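Local coordinates for protein ADP-ribosylating toxin CARDS (Mycoplasma pneumoniae, PDB 4TLV) that transfers ADP-ribosyl groups from NAD(+) to multiple target proteins in vitro and, as the main virulence factor of its bacterium, causes vacuolization of mammalian cells, at residues A[389-395]-A[414-418]; A[298-302]-A[399-403]. All coordinates share one frame; numbering follows the deposited sequence.

Both interactions lie in the D2 domain, a beta-trefoil, and their centres are about 12 Å apart. Along the chain the segments alternate: 298-302 of interaction 2, 389-395 of interaction 1, 399-403 of interaction 2, then 414-418 of interaction 1. Strands 388-393, 401-407 and 415-421 follow one another, and all pairings are antiparallel: 388-393 lies beside both of the others, while 401-407 also takes up strand 298-303 from much earlier in the sequence. The two contacts meet in shared apolar packing, where Leu-418 CD1 lies 3.5 Å from Leu-301 CD1 and Leu-403 joins them. Early and late parts of D2 are thereby closed into one core.

Interaction 1. Residues A[389-395]-A[414-418]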
ATOM      1  N   GLY A 389       9.895 -16.819  -9.720  1.00 17.11           N
ATOM      2  CA  GLY A 389       9.174 -17.659  -8.775  1.00 16.47           C
ATOM      3  C   GLY A 389      10.002 -18.023  -7.558  1.00 17.45           C
ATOM      4  O   GLY A 389      11.182 -17.657  -7.447  1.00 16.21           O
ATOM      5  N   LEU A 390       9.391 -18.760  -6.642  1.00 17.52           N
ATOM      6  CA  LEU A 390      10.088 -19.227  -5.453  1.00 18.49           C
ATOM      7  C   LEU A 390      10.862 -20.501  -5.782  1.00 20.76           C
ATOM      8  O   LEU A 390      10.401 -21.321  -6.578  1.00 21.62           O
ATOM      9  CB  LEU A 390       9.094 -19.516  -4.327  1.00 17.32           C
ATOM     10  CG  LEU A 390       8.334 -18.336  -3.711  1.00 17.36           C
ATOM     11  CD1 LEU A 390       7.322 -18.873  -2.675  1.00 16.11           C
ATOM     12  CD2 LEU A 390       9.308 -17.345  -3.064  1.00 15.53           C
ATOM     13  N   PHE A 391      12.023 -20.666  -5.155  1.00 19.86           N
ATOM     14  CA  PHE A 391      12.892 -21.822  -5.406  1.00 24.17           C
ATOM     15  C   PHE A 391      13.507 -22.351  -4.108  1.00 21.42           C
ATOM     16  O   PHE A 391      13.665 -21.611  -3.137  1.00 18.94           O
ATOM     17  CB  PHE A 391      14.028 -21.438  -6.368  1.00 21.61           C
ATOM     18  CG  PHE A 391      13.608 -21.301  -7.798  1.00 21.77           C
ATOM     19  CD1 PHE A 391      12.983 -20.139  -8.250  1.00 19.57           C
ATOM     20  CD2 PHE A 391      13.854 -22.325  -8.709  1.00 21.05           C
ATOM     21  CE1 PHE A 391      12.593 -20.013  -9.576  1.00 20.55           C
ATOM     22  CE2 PHE A 391      13.464 -22.207 -10.045  1.00 24.05           C
ATOM     23  CZ  PHE A 391      12.838 -21.051 -10.483  1.00 22.99           C
ATOM     24  N   TRP A 392      13.849 -23.638  -4.090  1.00 20.65           N
ATOM     25  CA  TRP A 392      14.719 -24.173  -3.045  1.00 22.71           C
ATOM     26  C   TRP A 392      15.862 -24.941  -3.704  1.00 28.77           C
ATOM     27  O   TRP A 392      15.780 -25.304  -4.876  1.00 25.95           O
ATOM     28  CB  TRP A 392      13.967 -25.074  -2.065  1.00 20.45           C
ATOM     29  CG  TRP A 392      13.641 -26.448  -2.599  1.00 26.08           C
ATOM     30  CD1 TRP A 392      12.860 -26.745  -3.672  1.00 26.31           C
ATOM     31  CD2 TRP A 392      14.089 -27.706  -2.069  1.00 25.47           C
ATOM     32  NE1 TRP A 392      12.786 -28.107  -3.845  1.00 25.79           N
ATOM     33  CE2 TRP A 392      13.539 -28.719  -2.878  1.00 26.97           C
ATOM     34  CE3 TRP A 392      14.908 -28.069  -0.995  1.00 28.22           C
ATOM     35  CZ2 TRP A 392      13.772 -30.077  -2.645  1.00 29.53           C
ATOM     36  CZ3 TRP A 392      15.135 -29.422  -0.760  1.00 32.01           C
ATOM     37  CH2 TRP A 392      14.570 -30.406  -1.585  1.00 29.06           C
ATOM     38  N   ASN A 393      16.924 -25.162  -2.942  1.00 28.69           N
ATOM     39  CA  ASN A 393      18.061 -25.935  -3.413  1.00 29.56           C
ATOM     40  C   ASN A 393      17.845 -27.410  -3.111  1.00 27.78           C
ATOM     41  O   ASN A 393      17.916 -27.832  -1.955  1.00 26.91           O
ATOM     42  CB  ASN A 393      19.342 -25.437  -2.747  1.00 31.26           C
ATOM     43  CG  ASN A 393      20.578 -26.116  -3.295  1.00 37.10           C
ATOM     44  OD1 ASN A 393      20.566 -27.317  -3.584  1.00 33.74           O
ATOM     45  ND2 ASN A 393      21.654 -25.353  -3.446  1.00 36.88           N
ATOM     46  N   THR A 394      17.563 -28.183  -4.157  1.00 30.73           N
ATOM     47  CA  THR A 394      17.213 -29.598  -4.021  1.00 31.23           C
ATOM     48  C   THR A 394      18.313 -30.421  -3.360  1.00 33.48           C
ATOM     49  O   THR A 394      18.054 -31.495  -2.814  1.00 35.92           O
ATOM     50  CB  THR A 394      16.892 -30.230  -5.383  1.00 34.34           C
ATOM     51  OG1 THR A 394      18.009 -30.044  -6.265  1.00 36.58           O
ATOM     52  CG2 THR A 394      15.647 -29.588  -5.993  1.00 30.34           C
ATOM     53  N   LYS A 395      19.540 -29.911  -3.398  1.00 37.24           N
ATOM     54  CA  LYS A 395      20.660 -30.620  -2.795  1.00 38.60           C
ATOM     55  C   LYS A 395      20.917 -30.229  -1.337  1.00 43.99           C
ATOM     56  O   LYS A 395      21.651 -30.919  -0.633  1.00 38.79           O
ATOM     57  CB  LYS A 395      21.924 -30.442  -3.635  1.00 35.81           C
ATOM     58  CG  LYS A 395      21.924 -31.256  -4.924  1.00 45.92           C
ATOM     59  CD  LYS A 395      23.204 -31.035  -5.717  1.00 58.38           C
ATOM     60  CE  LYS A 395      23.395 -32.108  -6.784  1.00 56.54           C
ATOM     61  NZ  LYS A 395      22.199 -32.233  -7.663  1.00 60.42           N
ATOM     62  N   ASP A 414      21.198 -26.359  -8.847  1.00 41.90           N
ATOM     63  CA  ASP A 414      20.478 -27.316  -8.023  1.00 41.55           C
ATOM     64  C   ASP A 414      19.112 -26.803  -7.564  1.00 36.13           C
ATOM     65  O   ASP A 414      18.466 -27.430  -6.724  1.00 35.73           O
ATOM     66  CB  ASP A 414      21.325 -27.681  -6.798  1.00 44.50           C
ATOM     67  CG  ASP A 414      22.729 -28.148  -7.169  1.00 53.06           C
ATOM     68  OD1 ASP A 414      22.855 -29.052  -8.021  1.00 54.16           O
ATOM     69  OD2 ASP A 414      23.707 -27.616  -6.595  1.00 53.12           O
ATOM     70  N   LEU A 415      18.673 -25.670  -8.101  1.00 34.63           N
ATOM     71  CA  LEU A 415      17.432 -25.059  -7.627  1.00 35.50           C
ATOM     72  C   LEU A 415      16.225 -25.534  -8.430  1.00 34.95           C
ATOM     73  O   LEU A 415      16.320 -25.768  -9.636  1.00 33.24           O
ATOM     74  CB  LEU A 415      17.516 -23.531  -7.684  1.00 32.95           C
ATOM     75  CG  LEU A 415      18.582 -22.814  -6.846  1.00 40.43           C
ATOM     76  CD1 LEU A 415      18.370 -21.304  -6.865  1.00 38.77           C
ATOM     77  CD2 LEU A 415      18.583 -23.308  -5.428  1.00 33.67           C
ATOM     78  N   GLU A 416      15.085 -25.675  -7.766  1.00 28.41           N
ATOM     79  CA  GLU A 416      13.856 -25.977  -8.482  1.00 27.70           C
ATOM     80  C   GLU A 416      12.717 -25.137  -7.931  1.00 26.72           C
ATOM     81  O   GLU A 416      12.701 -24.807  -6.746  1.00 23.49           O
ATOM     82  CB  GLU A 416      13.502 -27.453  -8.378  1.00 28.57           C
ATOM     83  CG  GLU A 416      12.788 -27.812  -7.100  1.00 29.27           C
ATOM     84  CD  GLU A 416      12.200 -29.200  -7.142  1.00 30.65           C
ATOM     85  OE1 GLU A 416      12.082 -29.764  -8.251  1.00 35.96           O
ATOM     86  OE2 GLU A 416      11.852 -29.723  -6.066  1.00 29.09           O
ATOM     87  N   GLU A 417      11.760 -24.815  -8.791  1.00 23.56           N
ATOM     88  CA  GLU A 417      10.660 -23.952  -8.396  1.00 23.19           C
ATOM     89  C   GLU A 417       9.680 -24.648  -7.457  1.00 21.69           C
ATOM     90  O   GLU A 417       9.418 -25.843  -7.573  1.00 24.96           O
ATOM     91  CB  GLU A 417       9.926 -23.375  -9.614  1.00 25.19           C
ATOM     92  CG  GLU A 417       8.859 -22.330  -9.219  1.00 23.49           C
ATOM     93  CD  GLU A 417       7.955 -21.890 -10.367  1.00 27.04           C
ATOM     94  OE1 GLU A 417       8.191 -22.300 -11.531  1.00 24.94           O
ATOM     95  OE2 GLU A 417       7.003 -21.119 -10.096  1.00 20.35           O
ATOM     96  N   LEU A 418       9.161 -23.871  -6.515  1.00 23.16           N
ATOM     97  CA  LEU A 418       8.141 -24.303  -5.577  1.00 21.73           C
ATOM     98  C   LEU A 418       6.875 -23.535  -5.890  1.00 20.13           C
ATOM     99  O   LEU A 418       6.915 -22.324  -6.108  1.00 19.79           O
ATOM    100  CB  LEU A 418       8.556 -23.937  -4.163  1.00 21.33           C
ATOM    101  CG  LEU A 418       9.816 -24.589  -3.615  1.00 21.78           C
ATOM    102  CD1 LEU A 418      10.329 -23.770  -2.455  1.00 26.96           C
ATOM    103  CD2 LEU A 418       9.480 -26.004  -3.190  1.00 23.07           C
TER
HETATM  104  O   HOH W   1       6.719 -20.061  -7.677  1.00 18.05           O
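Glu-416 and Trp-392 face each other as an antiparallel hydrogen-bonded pair on neighbouring strands 415-421 and 388-393 of the D2 beta-trefoil, joined through both backbone and side chain. Trp-392 N donates to Glu-416 O, and Glu-416 N returns a bond to Trp-392 O at 3.0 Å. The glutamate rises from CB, 3.9 Å from Thr-394 CG2; with chi1 at 82° its CG lies between the backbone N and carbonyl carbon, touches that methyl at 3.5 Å and also lies against Trp-392 NE1. CD runs on beside the indole, and OE2 arrives at the ring edge, nearly in plane, to accept from Trp-392 NE1 at 2.9 Å through its anti lone pair. Thr-284 also bonds OE2, and the backbone N of Lys-283 bonds OE1. Beside the indole, Leu-418 CD2 comes within 3.5 Å of Trp-392 CD1. On the other face of the sheet, the Phe-391 ring takes a CH-pi contact from Glu-417 CB, 4.0 Å from its centroid, while Glu-417 OE2 turns to Arg-377. At the strand ends, Asp-414 O accepts two bonds, from Thr-394 N and from Thr-394 OG1 at 2.7 Å, reaching it from opposite faces of its carbonyl plane. With donors on both carboxylate oxygens, a negative charge on this buried Glu-416 would be partly offset, which probably favours the ionised form.

Interaction 2. Residues A[298-302]-A[399-403]; sequences NVFLV and SQHDL
Leu-301 N donates to His-401 O at 2.7 Å, the donor lying in the carbonyl plane, though the hydrogen bond is bent, with 146° at the hydrogen. The straighter return bond, His-401 N to Leu-301 O at 2.8 Å, completes an antiparallel hydrogen-bonded pair within the beta-trefoil of D2, where strand 298-303 meets the start of strand 401-407. Leu-301 O also receives a CA-H contact from Gln-400, and His-401 CD2 brings its ring edge towards the same oxygen. The imidazole is held elsewhere too: its ND1 is hydrogen-bonded to Ser-396 OG, and the ring meets the Trp-392 indole edge-to-face.

Away from this pair, Gln-400 lays its extended side chain over one face of the Phe-300 ring. Amide and ring are stacked, their planes 12° apart, with OE1 3.7 Å above the ring over its centre and NE2 3.3 Å from Phe-300 CE2. The phenylalanine places its ring beneath the amide by setting CG between the backbone N and carbonyl carbon (chi1 48°), and Gln-400 CB and CG continue the cover along the CD2 side. Because the glutamine is exposed, this stack forms a lid at the surface, whereas Leu-301 and Leu-403 turn to the buried side and meet through their CD1 methyls at 4.1 Å. Val-350 of strand 348-354 packs against both Val-299 and Leu-403 there.

Towards Val-299 and Leu-403, water takes over from direct backbone bonds between 298-302 and 399-403. Val-299 O and Leu-403 N are bridged by one water, 2.7 Å from Val-299 O and 2.8 Å from Leu-403 N.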
ATOM      1  N   ASN A 298      14.353 -15.430  10.374  1.00 18.12           N
ATOM      2  CA  ASN A 298      14.545 -16.433   9.325  1.00 17.73           C
ATOM      3  C   ASN A 298      13.218 -16.946   8.752  1.00 14.48           C
ATOM      4  O   ASN A 298      12.235 -17.093   9.476  1.00 18.49           O
ATOM      5  CB  ASN A 298      15.360 -17.619   9.850  1.00 22.75           C
ATOM      6  CG  ASN A 298      16.835 -17.282  10.034  1.00 21.36           C
ATOM      7  OD1 ASN A 298      17.328 -16.298   9.489  1.00 25.23           O
ATOM      8  ND2 ASN A 298      17.541 -18.110  10.792  1.00 28.30           N
ATOM      9  N   VAL A 299      13.217 -17.225   7.455  1.00 16.21           N
ATOM     10  CA  VAL A 299      12.097 -17.866   6.780  1.00 17.94           C
ATOM     11  C   VAL A 299      12.682 -19.137   6.198  1.00 19.36           C
ATOM     12  O   VAL A 299      13.774 -19.103   5.643  1.00 21.33           O
ATOM     13  CB  VAL A 299      11.572 -17.007   5.635  1.00 16.34           C
ATOM     14  CG1 VAL A 299      10.423 -17.739   4.876  1.00 16.44           C
ATOM     15  CG2 VAL A 299      11.100 -15.651   6.170  1.00 15.76           C
ATOM     16  N   PHE A 300      11.978 -20.256   6.325  1.00 17.41           N
ATOM     17  CA  PHE A 300      12.532 -21.513   5.843  1.00 18.84           C
ATOM     18  C   PHE A 300      11.457 -22.537   5.540  1.00 21.02           C
ATOM     19  O   PHE A 300      10.277 -22.331   5.831  1.00 17.34           O
ATOM     20  CB  PHE A 300      13.508 -22.073   6.873  1.00 22.08           C
ATOM     21  CG  PHE A 300      12.965 -22.087   8.252  1.00 19.80           C
ATOM     22  CD1 PHE A 300      13.119 -20.990   9.082  1.00 22.84           C
ATOM     23  CD2 PHE A 300      12.274 -23.187   8.727  1.00 24.41           C
ATOM     24  CE1 PHE A 300      12.600 -21.004  10.380  1.00 23.18           C
ATOM     25  CE2 PHE A 300      11.762 -23.203  10.009  1.00 21.87           C
ATOM     26  CZ  PHE A 300      11.917 -22.110  10.833  1.00 24.29           C
ATOM     27  N   LEU A 301      11.888 -23.658   4.974  1.00 19.28           N
ATOM     28  CA  LEU A 301      10.979 -24.706   4.527  1.00 17.70           C
ATOM     29  C   LEU A 301      11.272 -25.984   5.298  1.00 20.72           C
ATOM     30  O   LEU A 301      12.431 -26.344   5.497  1.00 23.13           O
ATOM     31  CB  LEU A 301      11.199 -24.961   3.031  1.00 18.70           C
ATOM     32  CG  LEU A 301      11.064 -23.779   2.076  1.00 23.54           C
ATOM     33  CD1 LEU A 301      11.792 -24.058   0.762  1.00 21.10           C
ATOM     34  CD2 LEU A 301       9.599 -23.491   1.825  1.00 19.82           C
ATOM     35  N   VAL A 302      10.218 -26.661   5.732  1.00 19.27           N
ATOM     36  CA  VAL A 302      10.340 -27.922   6.445  1.00 22.04           C
ATOM     37  C   VAL A 302       9.594 -28.968   5.642  1.00 24.90           C
ATOM     38  O   VAL A 302       8.417 -28.781   5.311  1.00 22.80           O
ATOM     39  CB  VAL A 302       9.742 -27.809   7.854  1.00 21.21           C
ATOM     40  CG1 VAL A 302       9.672 -29.176   8.539  1.00 29.42           C
ATOM     41  CG2 VAL A 302      10.545 -26.810   8.683  1.00 22.92           C
ATOM     42  N   SER A 399      17.227 -30.105   8.388  1.00 39.97           N
ATOM     43  CA  SER A 399      15.801 -30.081   8.703  1.00 37.41           C
ATOM     44  C   SER A 399      15.078 -28.883   8.081  1.00 37.10           C
ATOM     45  O   SER A 399      13.884 -28.942   7.804  1.00 36.30           O
ATOM     46  CB  SER A 399      15.616 -30.056  10.226  1.00 42.11           C
ATOM     47  OG  SER A 399      14.287 -29.711  10.584  1.00 54.48           O
ATOM     48  N   GLN A 400      15.808 -27.792   7.882  1.00 31.76           N
ATOM     49  CA  GLN A 400      15.222 -26.557   7.382  1.00 31.84           C
ATOM     50  C   GLN A 400      15.939 -26.138   6.117  1.00 31.69           C
ATOM     51  O   GLN A 400      17.165 -26.186   6.052  1.00 36.33           O
ATOM     52  CB  GLN A 400      15.339 -25.447   8.434  1.00 29.48           C
ATOM     53  CG  GLN A 400      14.630 -25.755   9.739  1.00 33.91           C
ATOM     54  CD  GLN A 400      14.791 -24.662  10.776  1.00 36.16           C
ATOM     55  OE1 GLN A 400      15.577 -23.728  10.597  1.00 42.17           O
ATOM     56  NE2 GLN A 400      14.044 -24.771  11.871  1.00 38.97           N
ATOM     57  N   HIS A 401      15.184 -25.727   5.109  1.00 25.91           N
ATOM     58  CA  HIS A 401      15.786 -25.291   3.859  1.00 21.59           C
ATOM     59  C   HIS A 401      15.459 -23.833   3.580  1.00 26.04           C
ATOM     60  O   HIS A 401      14.342 -23.370   3.838  1.00 21.46           O
ATOM     61  CB  HIS A 401      15.315 -26.180   2.711  1.00 24.23           C
ATOM     62  CG  HIS A 401      15.552 -27.637   2.953  1.00 30.39           C
ATOM     63  ND1 HIS A 401      16.614 -28.427   2.667  1.00 33.14           N
ATOM     64  CD2 HIS A 401      14.635 -28.444   3.593  1.00 31.26           C
ATOM     65  CE1 HIS A 401      16.313 -29.690   3.118  1.00 33.73           C
ATOM     66  NE2 HIS A 401      15.116 -29.673   3.677  1.00 36.15           N
ATOM     67  N   ASP A 402      16.446 -23.121   3.049  1.00 20.88           N
ATOM     68  CA  ASP A 402      16.287 -21.722   2.713  1.00 26.20           C
ATOM     69  C   ASP A 402      15.377 -21.529   1.506  1.00 22.91           C
ATOM     70  O   ASP A 402      15.242 -22.419   0.657  1.00 20.07           O
ATOM     71  CB  ASP A 402      17.649 -21.082   2.450  1.00 28.65           C
ATOM     72  CG  ASP A 402      18.429 -20.826   3.732  1.00 33.34           C
ATOM     73  OD1 ASP A 402      17.892 -21.085   4.832  1.00 28.53           O
ATOM     74  OD2 ASP A 402      19.578 -20.354   3.635  1.00 37.54           O
ATOM     75  N   LEU A 403      14.758 -20.357   1.444  1.00 20.10           N
ATOM     76  CA  LEU A 403      13.817 -20.022   0.382  1.00 20.54           C
ATOM     77  C   LEU A 403      14.376 -18.892  -0.473  1.00 19.75           C
ATOM     78  O   LEU A 403      14.796 -17.864   0.055  1.00 22.54           O
ATOM     79  CB  LEU A 403      12.462 -19.608   0.980  1.00 18.36           C
ATOM     80  CG  LEU A 403      11.382 -19.183  -0.011  1.00 19.91           C
ATOM     81  CD1 LEU A 403      10.985 -20.359  -0.911  1.00 18.84           C
ATOM     82  CD2 LEU A 403      10.158 -18.610   0.740  1.00 18.01           C
TER
HETATM   83  O   HOH W   2      15.159 -18.335   3.411  1.00 18.81           O
HETATM   84  O   HOH W   3      16.625 -18.952   6.676  1.00 31.73           O